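Local structure of probable protein phosphatase 2C 50 (Oryza sativa subsp. japonica, 5ZCG) at residues P53-G58 with A149-S154; V175-D180 with E231-P236. The protein probably removes phosphate from phosphoserine and phosphothreonine side chains of proteins, as a magnesium-dependent phosphatase of the PP2C family. The protein carries 5 engineered substitutions. One frame throughout, in Å; residues are numbered along the deposited sequence.

Overall arrangement
Both contacts belong to the PP2C beta-sandwich, but they join it in different ways. Contact 1 is made inside one sheet, where strand 53-63 pairs with strand 143-151. Contact 2 spans the sandwich, bringing the chain just past strand 173-176 of the five-stranded sheet against strand 231-236, a member of the same sheet as contact 1. Their centres lie about 14 Å apart, and they touch where Ser154 O packs 4.2 Å from Pro236 CB. Strand 53-63 runs on from contact 1 to Asp61, which with Gly62 takes part in binding magnesium. In contact 2, the side chain of Ser178 is about 14 Å from a bound magnesium ion.

Contact 1 (P53-G58 with A149-S154); sequences PAHLFG and ALVCSS
Four backbone hydrogen bonds join residues 53-58 to 149-151 as neighbouring antiparallel strands of the PP2C sandwich. His55 and Val151 form one hydrogen-bonded pair, with His55 N to Val151 O at 2.9 Å and Val151 N to His55 O at 2.8 Å. Phe57 and Ala149 form the next, with Phe57 N to Ala149 O at 2.9 Å and Ala149 N to Phe57 O at 2.8 Å. All four are nearly straight, with angles at the hydrogen between 165° and 171°. Leu56 and Leu150 face each other between them as a non-hydrogen-bonded pair.

Apolar contacts line both faces of the pair. On the face of His55, Phe57 and Val151, the Phe57 ring swings beside its own backbone N (chi1 -56°) and presents an edge to Val151, whose CG2 lies near the ring plane, 3.8 Å from Phe57 CD2. An alanine in place of Phe57 would remove this ring and would probably loosen the packing beside Val151 and against the facing sheet. On the other face, Ala54 CB sits 3.9 Å from Leu150 CG, while Leu56 reaches across with CD1 to Leu150 CB.

Beyond the paired residues a water takes over, 2.6 Å from Pro53 O, to which it donates, and 2.6 Å from Ser153 OG, so it bridges the strand start to the turn after Cys152.

Strand 18-28 pairs along the other edge of 53-58, and His55 ND1 hydrogen bonds there to Arg25 N; strand 155-161 adjoins Leu150. Leu56 and Leu150 pack against helix 67-91, whereas Phe57 turns to Ile316 and Val318 of strand 313-319 in the second sheet and stacks edge-to-face with Trp4.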
loop_
_atom_site.group_PDB
_atom_site.type_symbol
_atom_site.label_atom_id
_atom_site.label_comp_id
_atom_site.label_asym_id
_atom_site.label_seq_id
_atom_site.Cartn_x
_atom_site.Cartn_y
_atom_site.Cartn_z
ATOM N N PRO A 53 -12.904 14.739 -24.174
ATOM C CA PRO A 53 -12.786 14.907 -22.720
ATOM C C PRO A 53 -12.877 13.578 -21.980
ATOM O O PRO A 53 -13.581 12.653 -22.398
ATOM C CB PRO A 53 -13.969 15.820 -22.368
ATOM C CG PRO A 53 -14.455 16.373 -23.675
ATOM C CD PRO A 53 -14.144 15.331 -24.696
ATOM N N ALA A 54 -12.140 13.484 -20.872
ATOM C CA ALA A 54 -12.159 12.288 -20.041
ATOM C C ALA A 54 -12.173 12.672 -18.568
ATOM O O ALA A 54 -11.645 13.716 -18.175
ATOM C CB ALA A 54 -10.955 11.379 -20.317
ATOM N N HIS A 55 -12.763 11.796 -17.754
ATOM C CA HIS A 55 -12.849 11.951 -16.309
ATOM C C HIS A 55 -12.064 10.835 -15.638
ATOM O O HIS A 55 -11.937 9.735 -16.178
ATOM C CB HIS A 55 -14.301 11.915 -15.834
ATOM C CG HIS A 55 -15.286 12.301 -16.888
ATOM N ND1 HIS A 55 -15.365 13.578 -17.398
ATOM C CD2 HIS A 55 -16.226 11.575 -17.537
ATOM C CE1 HIS A 55 -16.313 13.625 -18.316
ATOM N NE2 HIS A 55 -16.852 12.423 -18.418
ATOM N N LEU A 56 -11.542 11.108 -14.450
ATOM C CA LEU A 56 -10.743 10.120 -13.739
ATOM C C LEU A 56 -11.401 9.774 -12.410
ATOM O O LEU A 56 -11.812 10.668 -11.664
ATOM C CB LEU A 56 -9.311 10.616 -13.515
ATOM C CG LEU A 56 -8.333 9.496 -13.135
ATOM C CD1 LEU A 56 -8.087 8.574 -14.316
ATOM C CD2 LEU A 56 -7.026 10.052 -12.629
ATOM N N PHE A 57 -11.523 8.479 -12.129
ATOM C CA PHE A 57 -11.985 7.990 -10.837
ATOM C C PHE A 57 -10.907 7.104 -10.241
ATOM O O PHE A 57 -10.238 6.359 -10.958
ATOM C CB PHE A 57 -13.307 7.220 -10.964
ATOM C CG PHE A 57 -14.399 8.017 -11.609
ATOM C CD1 PHE A 57 -15.198 8.858 -10.852
ATOM C CD2 PHE A 57 -14.615 7.942 -12.975
ATOM C CE1 PHE A 57 -16.201 9.602 -11.444
ATOM C CE2 PHE A 57 -15.617 8.681 -13.572
ATOM C CZ PHE A 57 -16.410 9.514 -12.810
ATOM N N GLY A 58 -10.717 7.203 -8.935
ATOM C CA GLY A 58 -9.665 6.431 -8.313
ATOM C C GLY A 58 -9.949 6.079 -6.871
ATOM O O GLY A 58 -10.523 6.880 -6.129
ATOM N N ALA A 149 -9.673 4.556 -13.041
ATOM C CA ALA A 149 -10.449 4.367 -14.253
ATOM C C ALA A 149 -10.579 5.715 -14.941
ATOM O O ALA A 149 -11.154 6.657 -14.382
ATOM C CB ALA A 149 -11.827 3.780 -13.945
ATOM N N LEU A 150 -10.011 5.812 -16.132
ATOM C CA LEU A 150 -10.270 6.911 -17.040
ATOM C C LEU A 150 -11.526 6.573 -17.826
ATOM O O LEU A 150 -11.620 5.500 -18.427
ATOM C CB LEU A 150 -9.072 7.120 -17.968
ATOM C CG LEU A 150 -9.162 8.156 -19.087
ATOM C CD1 LEU A 150 -7.776 8.734 -19.331
ATOM C CD2 LEU A 150 -9.720 7.538 -20.358
ATOM N N VAL A 151 -12.499 7.472 -17.799
ATOM C CA VAL A 151 -13.777 7.268 -18.458
ATOM C C VAL A 151 -13.937 8.355 -19.508
ATOM O O VAL A 151 -13.779 9.544 -19.210
ATOM C CB VAL A 151 -14.949 7.297 -17.459
ATOM C CG1 VAL A 151 -16.263 7.139 -18.196
ATOM C CG2 VAL A 151 -14.770 6.216 -16.387
ATOM N N CYS A 152 -14.229 7.948 -20.734
ATOM C CA CYS A 152 -14.653 8.863 -21.782
ATOM C C CYS A 152 -15.880 8.261 -22.448
ATOM O O CYS A 152 -16.385 7.215 -22.027
ATOM C CB CYS A 152 -13.520 9.137 -22.785
ATOM S SG CYS A 152 -13.041 7.730 -23.804
ATOM N N SER A 153 -16.376 8.931 -23.487
ATOM C CA SER A 153 -17.640 8.511 -24.082
ATOM C C SER A 153 -17.545 7.113 -24.677
ATOM O O SER A 153 -18.508 6.341 -24.622
ATOM C CB SER A 153 -18.070 9.514 -25.152
ATOM O OG SER A 153 -17.960 10.832 -24.653
ATOM N N SER A 154 -16.390 6.766 -25.246
ATOM C CA SER A 154 -16.249 5.533 -26.006
ATOM C C SER A 154 -15.482 4.432 -25.286
ATOM O O SER A 154 -15.624 3.267 -25.667
ATOM C CB SER A 154 -15.569 5.814 -27.355
ATOM O OG SER A 154 -14.224 6.211 -27.165
HETATM O O HOH W 1 -15.804 11.779 -23.505
#

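Contact 2 (V175-D180 with E231-P236); sequences VALSID and EVMVVP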
loop_
_atom_site.group_PDB
_atom_site.type_symbol
_atom_site.label_atom_id
_atom_site.label_comp_id
_atom_site.label_asym_id
_atom_site.label_seq_id
_atom_site.Cartn_x
_atom_site.Cartn_y
_atom_site.Cartn_z
ATOM N N VAL A 175 -17.700 -8.250 -14.923
ATOM C CA VAL A 175 -16.487 -8.358 -15.724
ATOM C C VAL A 175 -15.354 -7.727 -14.924
ATOM O O VAL A 175 -15.393 -6.528 -14.629
ATOM C CB VAL A 175 -16.635 -7.665 -17.090
ATOM C CG1 VAL A 175 -15.332 -7.747 -17.871
ATOM C CG2 VAL A 175 -17.782 -8.277 -17.882
ATOM N N ALA A 176 -14.363 -8.530 -14.555
ATOM C CA ALA A 176 -13.230 -8.021 -13.794
ATOM C C ALA A 176 -12.318 -7.211 -14.711
ATOM O O ALA A 176 -11.815 -7.730 -15.713
ATOM C CB ALA A 176 -12.464 -9.171 -13.147
ATOM N N LEU A 177 -12.109 -5.938 -14.372
ATOM C CA LEU A 177 -11.237 -5.059 -15.138
ATOM C C LEU A 177 -9.857 -4.926 -14.514
ATOM O O LEU A 177 -9.024 -4.165 -15.021
ATOM C CB LEU A 177 -11.882 -3.676 -15.288
ATOM C CG LEU A 177 -13.160 -3.627 -16.130
ATOM C CD1 LEU A 177 -13.559 -2.191 -16.433
ATOM C CD2 LEU A 177 -12.996 -4.419 -17.420
ATOM N N SER A 178 -9.597 -5.657 -13.436
ATOM C CA SER A 178 -8.318 -5.624 -12.751
ATOM C C SER A 178 -8.162 -6.934 -11.995
ATOM O O SER A 178 -9.139 -7.458 -11.447
ATOM C CB SER A 178 -8.232 -4.435 -11.787
ATOM O OG SER A 178 -9.084 -4.614 -10.663
ATOM N N ILE A 179 -6.943 -7.460 -11.974
ATOM C CA ILE A 179 -6.624 -8.679 -11.244
ATOM C C ILE A 179 -5.785 -8.286 -10.038
ATOM O O ILE A 179 -4.731 -7.653 -10.187
ATOM C CB ILE A 179 -5.893 -9.698 -12.129
ATOM C CG1 ILE A 179 -6.697 -9.969 -13.402
ATOM C CG2 ILE A 179 -5.675 -10.996 -11.373
ATOM C CD1 ILE A 179 -5.993 -9.539 -14.667
ATOM N N ASP A 180 -6.247 -8.676 -8.850
ATOM C CA ASP A 180 -5.574 -8.318 -7.608
ATOM C C ASP A 180 -4.116 -8.746 -7.637
ATOM O O ASP A 180 -3.786 -9.857 -8.058
ATOM C CB ASP A 180 -6.276 -8.974 -6.415
ATOM C CG ASP A 180 -7.708 -8.501 -6.243
ATOM O OD1 ASP A 180 -8.198 -7.738 -7.104
ATOM O OD2 ASP A 180 -8.344 -8.899 -5.241
ATOM N N GLU A 231 -1.133 -2.734 -13.902
ATOM C CA GLU A 231 -1.673 -3.523 -14.997
ATOM C C GLU A 231 -2.815 -2.732 -15.621
ATOM O O GLU A 231 -3.685 -2.216 -14.906
ATOM C CB GLU A 231 -2.154 -4.894 -14.518
ATOM C CG GLU A 231 -1.112 -5.992 -14.684
ATOM C CD GLU A 231 -1.520 -7.301 -14.025
ATOM O OE1 GLU A 231 -2.564 -7.869 -14.411
ATOM O OE2 GLU A 231 -0.791 -7.759 -13.116
ATOM N N VAL A 232 -2.791 -2.614 -16.945
ATOM C CA VAL A 232 -3.677 -1.722 -17.680
ATOM C C VAL A 232 -4.619 -2.537 -18.557
ATOM O O VAL A 232 -4.216 -3.524 -19.183
ATOM C CB VAL A 232 -2.858 -0.719 -18.518
ATOM C CG1 VAL A 232 -3.767 0.281 -19.236
ATOM C CG2 VAL A 232 -1.848 0.003 -17.627
ATOM N N MET A 233 -5.879 -2.114 -18.602
ATOM C CA MET A 233 -6.892 -2.716 -19.457
ATOM C C MET A 233 -7.633 -1.611 -20.197
ATOM O O MET A 233 -8.031 -0.613 -19.588
ATOM C CB MET A 233 -7.870 -3.566 -18.638
ATOM C CG MET A 233 -8.469 -4.740 -19.399
ATOM S SD MET A 233 -9.404 -5.852 -18.322
ATOM C CE MET A 233 -8.125 -6.417 -17.205
ATOM N N VAL A 234 -7.783 -1.769 -21.510
ATOM C CA VAL A 234 -8.542 -0.844 -22.348
ATOM C C VAL A 234 -9.828 -1.541 -22.772
ATOM O O VAL A 234 -9.782 -2.588 -23.429
ATOM C CB VAL A 234 -7.734 -0.390 -23.574
ATOM C CG1 VAL A 234 -8.526 0.634 -24.376
ATOM C CG2 VAL A 234 -6.391 0.177 -23.151
ATOM N N VAL A 235 -10.974 -0.986 -22.387
ATOM C CA VAL A 235 -12.246 -1.646 -22.666
ATOM C C VAL A 235 -13.179 -0.670 -23.375
ATOM O O VAL A 235 -13.605 0.340 -22.793
ATOM C CB VAL A 235 -12.871 -2.235 -21.384
ATOM C CG1 VAL A 235 -12.853 -1.243 -20.241
ATOM C CG2 VAL A 235 -14.292 -2.717 -21.643
ATOM N N PRO A 236 -13.486 -0.907 -24.646
ATOM C CA PRO A 236 -14.474 -0.063 -25.324
ATOM C C PRO A 236 -15.841 -0.229 -24.678
ATOM O O PRO A 236 -16.244 -1.331 -24.298
ATOM C CB PRO A 236 -14.457 -0.579 -26.769
ATOM C CG PRO A 236 -13.803 -1.928 -26.704
ATOM C CD PRO A 236 -12.847 -1.871 -25.555
HETATM O O HOH W 2 -6.072 -3.608 -14.976
HETATM O O HOH W 3 -4.550 -5.911 -12.582
#
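Across the PP2C beta-sandwich, residues just past the edge strand 173-176 of one sheet meet strand 231-236 of the other, chiefly through side chains. Leu177 and Met233 carry the contact, crossing at about a right angle. With CG beside its backbone N, Leu177 spreads its two methyls over separate partners: CD2 lies 4.0 Å from Met233 SD, and CD1 lies 4.0 Å from Val235 CG1, again with the side chains roughly perpendicular. Val235 holds CG1 in the crowded position between its backbone N and carbonyl carbon, on the side that faces Leu177. Leu177 also touches Ile166 and Leu168 of the neighbouring strand 165-170 and Val158 of strand 155-161, which pairs with 231-236.

Farther along, Ile179 crosses Glu231 obliquely, its CD1 3.8 Å from Glu231 OE1. The other carboxylate oxygen, OE2, is tied to Arg185 by a salt bridge and to His181 by a hydrogen bond, which fixes the group beside Ile179 and probably keeps it ionised. One water accepts from Ile179 N at 2.9 Å and donates weakly to Glu231 OE1; a second donates to Leu177 O at 3.0 Å and to Glu231 O at 2.8 Å, so solvent bridges the two backbones where they stand too far apart to pair.

Met233, on strand 231-236, reaches the carbonyl of Leu177 as well. Its chain runs extended through chi2 and then bends at chi3 (-62°), which folds the terminal methyl back alongside the Leu177 peptide, with Met233 CE 3.3 Å from Leu177 O.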